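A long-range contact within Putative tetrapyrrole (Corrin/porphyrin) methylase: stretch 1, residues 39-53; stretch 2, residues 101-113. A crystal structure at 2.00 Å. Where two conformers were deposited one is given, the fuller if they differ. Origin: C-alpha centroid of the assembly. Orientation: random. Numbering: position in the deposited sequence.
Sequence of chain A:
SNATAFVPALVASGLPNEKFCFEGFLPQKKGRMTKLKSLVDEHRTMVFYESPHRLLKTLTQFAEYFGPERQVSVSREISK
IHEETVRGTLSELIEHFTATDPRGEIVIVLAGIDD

Stretch 1, residues 39-53: LVDEHRTMVFYESPH
Stretch 2, residues 101-113: DPRGEIVIVLAGI

The most unusual feature lies outside the paired strands, before the first and after the second: Ile 113 CG2 sits 3.0 Å from the centroid of the His 43 ring, 8° off its normal, a very close CH-pi contact. His 43 (chi1 -65°, chi2 60°) orients the ring and Ile 113 chi1 (-157°) places CG2; chi2 (168°) sets CD1. Ile 113 N donates to Glu 42 O at 2.8 Å. Gly 112 CA lies 3.4 Å from Arg 44 O; an ideal CB there would fall 2.3 Å from His 43 O, a clash. A water O accepts from Gly 112 N at 2.8 Å and donates to Thr 45 OG1 at 2.9 Å.

The strands run antiparallel, at 157°, with phi -149 to -107 and psi 111 to 167 across 46-50 and 106-110. Met 46–Leu 110, Phe 48–Ile 108 and Glu 50–Ile 106 are hydrogen-bonded pairs, each with two reciprocal N-to-O bonds; Phe 48 N to Ile 108 O spans 2.8 Å at 170°. Val 47–Val 109 and Tyr 49–Val 107 alternate with them, CA atoms 4.7 and 4.6 Å apart.

This alternation sorts the side chains. Selenomethionine Met 46 (m, t, m) brings CE within 3.5 Å of Leu 110 CD2, on the face shared with Phe 48 and Ile 108; Phe 48 CE2 lies 4.1 Å from Leu 110 CD2, and Glu 50 CB 3.8 Å from Ile 108 CD1. On the opposite face, Val 107 (t) packs CG1 3.6 Å from Val 47 CG1 and CG2 3.5 Å from Tyr 49 CE1, at the ring edge. Beyond the strands, Pro 52 CB meets Pro 102 CG at 4.0 Å, an apolar ring contact.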

ATOM      1  N   LEU A  39      -0.646  25.866   2.001  1.00 31.99           N
ATOM      2  CA  LEU A  39      -0.427  24.677   1.147  1.00 31.64           C
ATOM      3  C   LEU A  39      -1.381  24.564  -0.050  1.00 31.49           C
ATOM      4  O   LEU A  39      -1.286  23.621  -0.876  1.00 30.89           O
ATOM      5  CB  LEU A  39      -0.512  23.423   1.990  1.00 31.08           C
ATOM      6  CG  LEU A  39       0.622  23.286   2.981  1.00 31.25           C
ATOM      7  CD1 LEU A  39       0.254  22.140   3.927  1.00 29.86           C
ATOM      8  CD2 LEU A  39       1.998  23.077   2.270  1.00 30.07           C
ATOM      9  N   VAL A  40      -2.278  25.543  -0.150  1.00 32.00           N
ATOM     10  CA  VAL A  40      -3.380  25.498  -1.124  1.00 32.07           C
ATOM     11  C   VAL A  40      -2.945  25.382  -2.600  1.00 32.18           C
ATOM     12  O   VAL A  40      -3.625  24.701  -3.367  1.00 32.76           O
ATOM     13  CB  VAL A  40      -4.369  26.660  -0.865  1.00 31.81           C
ATOM     14  CG1 VAL A  40      -5.106  27.028  -2.122  1.00 32.26           C
ATOM     15  CG2 VAL A  40      -5.322  26.248   0.275  1.00 29.47           C
ATOM     16  N   ASP A  41      -1.800  25.979  -2.963  1.00 32.00           N
ATOM     17  CA  ASP A  41      -1.289  25.971  -4.340  0.50 32.26           C
ATOM     18  C   ASP A  41      -0.111  24.993  -4.535  1.00 32.12           C
ATOM     19  O   ASP A  41       0.587  25.035  -5.546  1.00 31.97           O
ATOM     20  CB  ASP A  41      -0.913  27.412  -4.758  0.50 32.52           C
ATOM     21  CG  ASP A  41      -0.777  28.363  -3.554  0.50 33.43           C
ATOM     22  OD1 ASP A  41      -1.048  29.579  -3.711  0.50 34.21           O
ATOM     23  OD2 ASP A  41      -0.402  27.880  -2.448  0.50 32.84           O
ATOM     24  N   GLU A  42       0.095  24.098  -3.570  1.00 32.25           N
ATOM     25  CA  GLU A  42       1.203  23.150  -3.617  1.00 31.28           C
ATOM     26  C   GLU A  42       0.886  22.076  -4.642  1.00 31.02           C
ATOM     27  O   GLU A  42      -0.124  21.384  -4.507  1.00 30.44           O
ATOM     28  CB  GLU A  42       1.412  22.539  -2.225  1.00 31.35           C
ATOM     29  CG  GLU A  42       2.604  21.586  -2.094  1.00 30.07           C
ATOM     30  CD  GLU A  42       3.903  22.145  -2.701  1.00 27.73           C
ATOM     31  OE1 GLU A  42       4.460  23.145  -2.188  1.00 26.13           O
ATOM     32  OE2 GLU A  42       4.370  21.560  -3.696  1.00 26.47           O
ATOM     33  N   HIS A  43       1.731  21.939  -5.659  1.00 30.25           N
ATOM     34  CA  HIS A  43       1.525  20.916  -6.682  1.00 31.20           C
ATOM     35  C   HIS A  43       2.164  19.558  -6.335  1.00 30.41           C
ATOM     36  O   HIS A  43       1.843  18.556  -6.951  1.00 30.16           O
ATOM     37  CB  HIS A  43       2.022  21.389  -8.049  1.00 32.19           C
ATOM     38  CG  HIS A  43       1.253  22.557  -8.617  1.00 35.96           C
ATOM     39  ND1 HIS A  43       1.153  23.782  -7.977  1.00 39.93           N
ATOM     40  CD2 HIS A  43       0.576  22.696  -9.788  1.00 39.38           C
ATOM     41  CE1 HIS A  43       0.445  24.618  -8.723  1.00 40.57           C
ATOM     42  NE2 HIS A  43       0.083  23.986  -9.827  1.00 40.73           N
ATOM     43  N   ARG A  44       3.075  19.518  -5.362  1.00 30.72           N
ATOM     44  CA  ARG A  44       3.739  18.263  -4.966  0.50 30.31           C
ATOM     45  C   ARG A  44       2.878  17.525  -3.931  1.00 29.65           C
ATOM     46  O   ARG A  44       2.147  18.144  -3.192  1.00 28.40           O
ATOM     47  CB  ARG A  44       5.137  18.518  -4.367  0.50 30.65           C
ATOM     48  CG  ARG A  44       6.178  19.220  -5.286  0.50 31.59           C
ATOM     49  CD  ARG A  44       7.263  19.891  -4.408  0.50 33.53           C
ATOM     50  NE  ARG A  44       8.350  20.588  -5.124  0.50 34.11           N
ATOM     51  CZ  ARG A  44       9.634  20.372  -4.893  0.50 33.53           C
ATOM     52  NH1 ARG A  44       9.993  19.493  -3.973  0.50 33.32           N
ATOM     53  NH2 ARG A  44      10.552  21.031  -5.583  0.50 35.21           N
ATOM     54  N   THR A  45       3.007  16.191  -3.896  1.00 29.04           N
ATOM     55  CA  THR A  45       2.475  15.355  -2.816  1.00 28.47           C
ATOM     56  C   THR A  45       2.996  15.899  -1.484  1.00 27.16           C
ATOM     57  O   THR A  45       4.128  16.304  -1.387  1.00 27.55           O
ATOM     58  CB  THR A  45       2.933  13.908  -2.990  1.00 28.42           C
ATOM     59  OG1 THR A  45       2.453  13.441  -4.255  1.00 27.67           O
ATOM     60  CG2 THR A  45       2.417  13.007  -1.862  1.00 26.87           C
HETATM   61  N   MSE A  46       2.140  15.919  -0.477  1.00 26.58           N
HETATM   62  CA  MSE A  46       2.471  16.403   0.853  1.00 26.06           C
HETATM   63  C   MSE A  46       2.381  15.230   1.782  1.00 26.48           C
HETATM   64  O   MSE A  46       1.486  14.389   1.634  1.00 26.71           O
HETATM   65  CB  MSE A  46       1.483  17.473   1.259  1.00 24.94           C
HETATM   66  CG  MSE A  46       1.745  18.737   0.455  1.00 25.18           C
HETATM   67 SE   MSE A  46       0.271  19.879   0.397  0.55 24.17          SE
HETATM   68  CE  MSE A  46      -0.798  18.829  -0.876  1.00 25.48           C
ATOM     69  N   VAL A  47       3.287  15.175   2.745  1.00 27.24           N
ATOM     70  CA  VAL A  47       3.265  14.099   3.724  1.00 28.16           C
ATOM     71  C   VAL A  47       3.195  14.707   5.106  1.00 28.19           C
ATOM     72  O   VAL A  47       3.982  15.621   5.455  1.00 29.10           O
ATOM     73  CB  VAL A  47       4.521  13.191   3.634  1.00 29.17           C
ATOM     74  CG1 VAL A  47       4.431  12.074   4.730  1.00 29.13           C
ATOM     75  CG2 VAL A  47       4.661  12.642   2.183  1.00 27.73           C
ATOM     76  N   PHE A  48       2.220  14.220   5.868  1.00 27.81           N
ATOM     77  CA  PHE A  48       1.969  14.668   7.247  1.00 28.08           C
ATOM     78  C   PHE A  48       1.902  13.446   8.166  1.00 28.58           C
ATOM     79  O   PHE A  48       1.540  12.348   7.732  1.00 27.02           O
ATOM     80  CB  PHE A  48       0.597  15.338   7.369  1.00 28.29           C
ATOM     81  CG  PHE A  48       0.347  16.462   6.384  1.00 28.07           C
ATOM     82  CD1 PHE A  48       0.574  17.784   6.746  1.00 28.27           C
ATOM     83  CD2 PHE A  48      -0.172  16.184   5.134  1.00 28.66           C
ATOM     84  CE1 PHE A  48       0.313  18.813   5.833  1.00 30.62           C
ATOM     85  CE2 PHE A  48      -0.434  17.193   4.219  1.00 29.75           C
ATOM     86  CZ  PHE A  48      -0.186  18.505   4.565  1.00 30.36           C
ATOM     87  N   TYR A  49       2.203  13.678   9.444  1.00 29.83           N
ATOM     88  CA  TYR A  49       1.958  12.727  10.545  1.00 30.32           C
ATOM     89  C   TYR A  49       0.800  13.241  11.358  1.00 31.11           C
ATOM     90  O   TYR A  49       0.642  14.463  11.528  1.00 30.89           O
ATOM     91  CB  TYR A  49       3.186  12.601  11.452  1.00 30.03           C
ATOM     92  CG  TYR A  49       4.364  11.861  10.858  1.00 30.03           C
ATOM     93  CD1 TYR A  49       4.188  10.822   9.983  1.00 32.82           C
ATOM     94  CD2 TYR A  49       5.657  12.185  11.214  1.00 31.82           C
ATOM     95  CE1 TYR A  49       5.276  10.120   9.483  1.00 33.60           C
ATOM     96  CE2 TYR A  49       6.737  11.476  10.725  1.00 30.70           C
ATOM     97  CZ  TYR A  49       6.521  10.451   9.851  1.00 32.33           C
ATOM     98  OH  TYR A  49       7.568   9.728   9.341  1.00 33.78           O
ATOM     99  N   GLU A  50      -0.015  12.317  11.856  1.00 30.82           N
ATOM    100  CA  GLU A  50      -1.173  12.687  12.638  1.00 30.73           C
ATOM    101  C   GLU A  50      -1.489  11.622  13.694  1.00 31.31           C
ATOM    102  O   GLU A  50      -1.131  10.436  13.550  1.00 30.08           O
ATOM    103  CB  GLU A  50      -2.367  12.897  11.710  1.00 30.61           C
ATOM    104  CG  GLU A  50      -3.572  13.574  12.338  1.00 31.43           C
ATOM    105  CD  GLU A  50      -3.186  14.865  13.029  1.00 31.56           C
ATOM    106  OE1 GLU A  50      -3.277  15.906  12.340  1.00 29.50           O
ATOM    107  OE2 GLU A  50      -2.724  14.806  14.211  1.00 32.61           O
ATOM    108  N   SER A  51      -2.165  12.055  14.753  1.00 31.78           N
ATOM    109  CA  SER A  51      -2.615  11.134  15.785  1.00 32.11           C
ATOM    110  C   SER A  51      -4.019  10.647  15.470  1.00 32.74           C
ATOM    111  O   SER A  51      -4.780  11.298  14.697  1.00 31.99           O
ATOM    112  CB  SER A  51      -2.550  11.809  17.144  1.00 32.44           C
ATOM    113  OG  SER A  51      -3.649  12.670  17.361  1.00 33.71           O
ATOM    114  N   PRO A  52      -4.369   9.474  16.009  1.00 33.13           N
ATOM    115  CA  PRO A  52      -5.656   8.883  15.613  1.00 33.74           C
ATOM    116  C   PRO A  52      -6.855   9.757  16.037  1.00 34.16           C
ATOM    117  O   PRO A  52      -7.840   9.843  15.306  1.00 34.33           O
ATOM    118  CB  PRO A  52      -5.694   7.535  16.347  1.00 33.72           C
ATOM    119  CG  PRO A  52      -4.361   7.355  16.994  1.00 33.69           C
ATOM    120  CD  PRO A  52      -3.613   8.647  16.969  1.00 33.61           C
ATOM    121  N   HIS A  53      -6.758  10.415  17.190  1.00 34.62           N
ATOM    122  CA  HIS A  53      -7.865  11.238  17.671  1.00 35.53           C
ATOM    123  C   HIS A  53      -8.022  12.555  16.935  1.00 33.81           C
ATOM    124  O   HIS A  53      -9.048  13.199  17.075  1.00 33.57           O
ATOM    125  CB  HIS A  53      -7.734  11.529  19.172  1.00 36.38           C
ATOM    126  CG  HIS A  53      -7.769  10.299  20.031  1.00 41.76           C
ATOM    127  ND1 HIS A  53      -6.838   9.279  19.917  1.00 47.47           N
ATOM    128  CD2 HIS A  53      -8.595   9.943  21.045  1.00 45.59           C
ATOM    129  CE1 HIS A  53      -7.102   8.343  20.815  1.00 47.55           C
ATOM    130  NE2 HIS A  53      -8.159   8.725  21.514  1.00 48.03           N
ATOM    131  N   ASP A 101     -13.000   4.782  13.995  1.00 48.52           N
ATOM    132  CA  ASP A 101     -11.898   5.576  14.523  0.60 49.24           C
ATOM    133  C   ASP A 101     -10.597   4.890  14.091  1.00 49.87           C
ATOM    134  O   ASP A 101     -10.557   3.675  13.959  1.00 50.35           O
ATOM    135  CB  ASP A 101     -12.000   5.696  16.072  0.60 49.09           C
ATOM    136  CG  ASP A 101     -13.453   5.960  16.584  0.60 48.06           C
ATOM    137  OD1 ASP A 101     -14.274   6.608  15.894  0.60 45.57           O
ATOM    138  OD2 ASP A 101     -13.771   5.513  17.704  0.60 46.79           O
ATOM    139  N   PRO A 102      -9.537   5.663  13.836  1.00 51.58           N
ATOM    140  CA  PRO A 102      -8.241   5.051  13.422  1.00 52.26           C
ATOM    141  C   PRO A 102      -7.358   4.562  14.546  1.00 52.72           C
ATOM    142  O   PRO A 102      -7.579   4.926  15.706  1.00 53.11           O
ATOM    143  CB  PRO A 102      -7.513   6.190  12.713  1.00 52.84           C
ATOM    144  CG  PRO A 102      -8.206   7.452  13.192  1.00 52.37           C
ATOM    145  CD  PRO A 102      -9.622   7.103  13.509  1.00 52.22           C
ATOM    146  N   ARG A 103      -6.306   3.834  14.186  1.00 53.04           N
ATOM    147  CA  ARG A 103      -5.715   2.890  15.120  1.00 53.39           C
ATOM    148  C   ARG A 103      -4.279   3.090  15.610  1.00 51.86           C
ATOM    149  O   ARG A 103      -3.783   2.302  16.428  1.00 52.96           O
ATOM    150  CB  ARG A 103      -5.823   1.478  14.531  1.00 54.74           C
ATOM    151  CG  ARG A 103      -5.842   0.392  15.609  1.00 58.80           C
ATOM    152  CD  ARG A 103      -6.892  -0.681  15.332  1.00 64.49           C
ATOM    153  NE  ARG A 103      -6.260  -1.928  14.901  1.00 69.30           N
ATOM    154  CZ  ARG A 103      -5.627  -2.784  15.716  1.00 73.29           C
ATOM    155  NH1 ARG A 103      -5.085  -3.897  15.210  1.00 74.43           N
ATOM    156  NH2 ARG A 103      -5.527  -2.544  17.033  1.00 74.54           N
ATOM    157  N   GLY A 104      -3.584   4.095  15.138  1.00 48.94           N
ATOM    158  CA  GLY A 104      -2.276   4.317  15.693  1.00 46.61           C
ATOM    159  C   GLY A 104      -1.861   5.594  15.103  1.00 44.56           C
ATOM    160  O   GLY A 104      -2.631   6.189  14.361  1.00 44.90           O
ATOM    161  N   GLU A 105      -0.675   6.046  15.433  1.00 42.12           N
ATOM    162  CA  GLU A 105      -0.117   7.135  14.681  1.00 41.16           C
ATOM    163  C   GLU A 105      -0.169   6.768  13.188  1.00 38.06           C
ATOM    164  O   GLU A 105       0.143   5.634  12.782  1.00 37.14           O
ATOM    165  CB  GLU A 105       1.321   7.452  15.104  1.00 42.30           C
ATOM    166  CG  GLU A 105       1.799   8.848  14.602  1.00 46.05           C
ATOM    167  CD  GLU A 105       1.141  10.023  15.336  1.00 51.46           C
ATOM    168  OE1 GLU A 105       0.388   9.820  16.355  1.00 52.97           O
ATOM    169  OE2 GLU A 105       1.387  11.168  14.863  1.00 55.50           O
ATOM    170  N   ILE A 106      -0.617   7.729  12.387  1.00 34.55           N
ATOM    171  CA  ILE A 106      -0.726   7.512  10.960  1.00 32.33           C
ATOM    172  C   ILE A 106       0.091   8.542  10.200  1.00 30.46           C
ATOM    173  O   ILE A 106       0.548   9.532  10.758  1.00 28.79           O
ATOM    174  CB  ILE A 106      -2.202   7.494  10.492  1.00 32.21           C
ATOM    175  CG1 ILE A 106      -2.968   8.752  10.953  1.00 31.82           C
ATOM    176  CG2 ILE A 106      -2.899   6.223  11.050  1.00 31.07           C
ATOM    177  CD1 ILE A 106      -3.727   8.543  12.352  1.00 30.80           C
ATOM    178  N   VAL A 107       0.262   8.244   8.925  1.00 29.54           N
ATOM    179  CA  VAL A 107       0.879   9.094   7.947  1.00 29.55           C
ATOM    180  C   VAL A 107      -0.236   9.394   6.953  1.00 29.80           C
ATOM    181  O   VAL A 107      -1.008   8.489   6.540  1.00 29.62           O
ATOM    182  CB  VAL A 107       2.062   8.361   7.178  1.00 29.88           C
ATOM    183  CG1 VAL A 107       2.739   9.289   6.150  1.00 27.88           C
ATOM    184  CG2 VAL A 107       3.067   7.726   8.155  1.00 28.27           C
ATOM    185  N   ILE A 108      -0.348  10.684   6.595  1.00 28.95           N
ATOM    186  CA  ILE A 108      -1.228  11.135   5.574  1.00 27.85           C
ATOM    187  C   ILE A 108      -0.390  11.550   4.377  1.00 28.26           C
ATOM    188  O   ILE A 108       0.519  12.396   4.501  1.00 27.83           O
ATOM    189  CB  ILE A 108      -2.107  12.353   6.031  1.00 27.85           C
ATOM    190  CG1 ILE A 108      -2.777  12.033   7.369  1.00 25.47           C
ATOM    191  CG2 ILE A 108      -3.129  12.734   4.895  1.00 22.76           C
ATOM    192  CD1 ILE A 108      -3.488  13.252   8.086  1.00 27.53           C
ATOM    193  N   VAL A 109      -0.696  10.942   3.229  1.00 27.91           N
ATOM    194  CA  VAL A 109      -0.066  11.313   1.948  1.00 27.05           C
ATOM    195  C   VAL A 109      -1.149  11.925   1.088  1.00 26.71           C
ATOM    196  O   VAL A 109      -2.104  11.244   0.684  1.00 26.93           O
ATOM    197  CB  VAL A 109       0.581  10.113   1.240  1.00 27.07           C
ATOM    198  CG1 VAL A 109       1.347  10.560  -0.082  1.00 23.23           C
ATOM    199  CG2 VAL A 109       1.533   9.451   2.209  1.00 25.93           C
ATOM    200  N   LEU A 110      -1.025  13.236   0.872  1.00 26.18           N
ATOM    201  CA  LEU A 110      -2.014  14.066   0.202  1.00 25.40           C
ATOM    202  C   LEU A 110      -1.485  14.481  -1.182  1.00 25.04           C
ATOM    203  O   LEU A 110      -0.393  15.016  -1.320  1.00 24.55           O
ATOM    204  CB  LEU A 110      -2.255  15.343   1.033  1.00 25.74           C
ATOM    205  CG  LEU A 110      -3.365  16.318   0.561  1.00 28.87           C
ATOM    206  CD1 LEU A 110      -4.827  15.687   0.568  1.00 27.11           C
ATOM    207  CD2 LEU A 110      -3.266  17.664   1.361  1.00 28.51           C
ATOM    208  N   ALA A 111      -2.298  14.245  -2.187  1.00 24.89           N
ATOM    209  CA  ALA A 111      -2.021  14.665  -3.563  1.00 25.50           C
ATOM    210  C   ALA A 111      -1.936  16.175  -3.632  1.00 25.67           C
ATOM    211  O   ALA A 111      -2.693  16.905  -2.950  1.00 24.36           O
ATOM    212  CB  ALA A 111      -3.123  14.105  -4.542  1.00 24.51           C
ATOM    213  N   GLY A 112      -0.979  16.658  -4.410  1.00 26.60           N
ATOM    214  CA  GLY A 112      -0.929  18.092  -4.680  1.00 27.66           C
ATOM    215  C   GLY A 112      -1.959  18.557  -5.708  1.00 28.91           C
ATOM    216  O   GLY A 112      -2.740  17.769  -6.238  1.00 29.06           O
ATOM    217  N   ILE A 113      -1.912  19.843  -6.033  1.00 29.89           N
ATOM    218  CA  ILE A 113      -2.742  20.440  -7.078  1.00 30.87           C
ATOM    219  C   ILE A 113      -2.098  20.144  -8.427  1.00 30.90           C
ATOM    220  O   ILE A 113      -2.754  19.539  -9.280  1.00 33.47           O
ATOM    221  CB  ILE A 113      -2.865  21.990  -6.806  1.00 31.12           C
ATOM    222  CG1 ILE A 113      -4.097  22.642  -7.453  1.00 33.21           C
ATOM    223  CG2 ILE A 113      -1.613  22.691  -7.247  1.00 31.35           C
ATOM    224  CD1 ILE A 113      -4.402  24.133  -6.929  1.00 32.35           C
TER
HETATM  225  O   HOH W   1       0.388  14.711  -5.808  1.00 27.69           O